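Ferredoxin--NADP reductase, apicoplast (Plasmodium falciparum, PDB 3JQQ) transfers electrons between ferredoxin and NADP(H) through a bound FAD in the apicoplast, and may serve the last step of isoprenoid precursor synthesis. Local coordinates at residues B[143-146]-B[147-151]. The protein carries 1 engineered substitution. Numbering follows the deposited sequence.
Sequences KNLK and INDDI
Asp-149 reaches back across a tight turn to Lys-146, and its side chain, followed outward, illustrates how a carboxylate can tie together the two ends of a chain reversal. CB comes first, lying 3.7 Å from CD2 of Leu-145 and close to the carbonyl oxygen of Lys-146. Because CG stands anti to the carbonyl carbon and beside the backbone N (chi1 -86°), the carboxylate is carried back over the first residue of the turn. Both carboxylate oxygens lie near CB of Lys-146, OD2 the nearer, and OD2 accepts the backbone N-H of Lys-146 (N to OD2, 3.0 Å) in a fairly straight bond of 165°. That donor arrives from well above the carboxylate plane. A water donates a second hydrogen bond to OD2 and another to O of Asn-144, 3.0 Å away, bridging the carbonyl of Asn-144 to the side chain of Asp-149. The ammonium of Lys-146 gives this water a weak, long hydrogen bond; NZ stays 5.3 Å from OD2, so the opposite charges do not touch and any attraction between them is through space. The main chain closes the turn itself: Asp-149 N donates to Lys-146 O at 3.1 Å. Beyond the polar network, CD1 of Leu-145 meets CD1 of Ile-151 at 4.2 Å, the two side chains crossing at about a right angle, and Ile-151, buried, also packs on Cys-18, Ile-20 and Ile-40. Lys-146 to Asp-149 thus form a type II beta turn, here linking helix 137-144 to strand 150-157 of the antiparallel FAD-binding barrel of the ferredoxin-NADP reductase family.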
loop_
_atom_site.group_PDB
_atom_site.type_symbol
_atom_site.label_atom_id
_atom_site.label_comp_id
_atom_site.label_asym_id
_atom_site.label_seq_id
_atom_site.Cartn_x
_atom_site.Cartn_y
_atom_site.Cartn_z
ATOM N N LYS B 143 11.239 -9.130 -11.975
ATOM C CA LYS B 143 11.830 -10.353 -11.461
ATOM C C LYS B 143 12.517 -11.083 -12.600
ATOM O O LYS B 143 13.663 -11.511 -12.484
ATOM C CB LYS B 143 10.730 -11.248 -10.890
ATOM C CG LYS B 143 11.101 -12.023 -9.644
ATOM C CD LYS B 143 12.345 -12.868 -9.821
ATOM C CE LYS B 143 12.435 -13.905 -8.707
ATOM N NZ LYS B 143 13.816 -14.022 -8.165
ATOM N N ASN B 144 11.800 -11.201 -13.711
ATOM C CA ASN B 144 12.252 -11.973 -14.865
ATOM C C ASN B 144 13.167 -11.205 -15.822
ATOM O O ASN B 144 13.709 -11.785 -16.761
ATOM C CB ASN B 144 11.045 -12.539 -15.620
ATOM C CG ASN B 144 10.263 -13.549 -14.795
ATOM O OD1 ASN B 144 10.812 -14.555 -14.346
ATOM N ND2 ASN B 144 8.978 -13.284 -14.594
ATOM N N LEU B 145 13.346 -9.909 -15.584
ATOM C CA LEU B 145 14.180 -9.082 -16.459
ATOM C C LEU B 145 15.624 -9.569 -16.544
ATOM O O LEU B 145 16.237 -9.912 -15.530
ATOM C CB LEU B 145 14.163 -7.614 -16.017
ATOM C CG LEU B 145 13.115 -6.686 -16.639
ATOM C CD1 LEU B 145 13.143 -5.313 -15.971
ATOM C CD2 LEU B 145 13.328 -6.559 -18.139
ATOM N N LYS B 146 16.160 -9.583 -17.760
ATOM C CA LYS B 146 17.561 -9.914 -17.979
ATOM C C LYS B 146 18.351 -8.674 -18.383
ATOM O O LYS B 146 17.784 -7.683 -18.853
ATOM C CB LYS B 146 17.703 -10.974 -19.073
ATOM C CG LYS B 146 17.039 -12.305 -18.768
ATOM C CD LYS B 146 17.312 -13.307 -19.886
ATOM C CE LYS B 146 16.666 -14.659 -19.612
ATOM N NZ LYS B 146 15.176 -14.592 -19.658
ATOM N N ILE B 147 19.663 -8.742 -18.192
ATOM C CA ILE B 147 20.575 -7.718 -18.673
ATOM C C ILE B 147 20.435 -7.568 -20.193
ATOM O O ILE B 147 20.435 -8.557 -20.928
ATOM C CB ILE B 147 22.033 -8.052 -18.263
ATOM C CG1 ILE B 147 22.407 -7.300 -16.973
ATOM C CG2 ILE B 147 23.008 -7.699 -19.379
ATOM C CD1 ILE B 147 21.332 -7.337 -15.914
ATOM N N ASN B 148 20.285 -6.326 -20.647
ATOM C CA ASN B 148 20.099 -5.999 -22.069
ATOM C C ASN B 148 18.683 -6.213 -22.619
ATOM O O ASN B 148 18.466 -6.108 -23.825
ATOM C CB ASN B 148 21.127 -6.709 -22.960
ATOM C CG ASN B 148 21.353 -5.983 -24.282
ATOM O OD1 ASN B 148 21.275 -6.580 -25.358
ATOM N ND2 ASN B 148 21.630 -4.687 -24.204
ATOM N N ASP B 149 17.725 -6.508 -21.743
ATOM C CA ASP B 149 16.322 -6.555 -22.149
ATOM C C ASP B 149 15.793 -5.153 -22.449
ATOM O O ASP B 149 16.315 -4.164 -21.936
ATOM C CB ASP B 149 15.455 -7.189 -21.059
ATOM C CG ASP B 149 15.412 -8.699 -21.150
ATOM O OD1 ASP B 149 16.082 -9.265 -22.039
ATOM O OD2 ASP B 149 14.705 -9.321 -20.330
ATOM N N ASP B 150 14.756 -5.081 -23.279
ATOM C CA ASP B 150 14.039 -3.831 -23.511
ATOM C C ASP B 150 13.150 -3.501 -22.310
ATOM O O ASP B 150 12.522 -4.386 -21.732
ATOM C CB ASP B 150 13.166 -3.931 -24.768
ATOM C CG ASP B 150 13.976 -3.936 -26.057
ATOM O OD1 ASP B 150 15.186 -3.632 -26.014
ATOM O OD2 ASP B 150 13.395 -4.239 -27.122
ATOM N N ILE B 151 13.114 -2.231 -21.936
ATOM C CA ILE B 151 12.162 -1.754 -20.937
ATOM C C ILE B 151 11.625 -0.393 -21.379
ATOM O O ILE B 151 12.386 0.461 -21.843
ATOM C CB ILE B 151 12.784 -1.679 -19.524
ATOM C CG1 ILE B 151 11.709 -1.371 -18.478
ATOM C CG2 ILE B 151 13.900 -0.647 -19.478
ATOM C CD1 ILE B 151 12.222 -1.367 -17.047
HETATM O O HOH W 1 13.500 -11.523 -19.747
#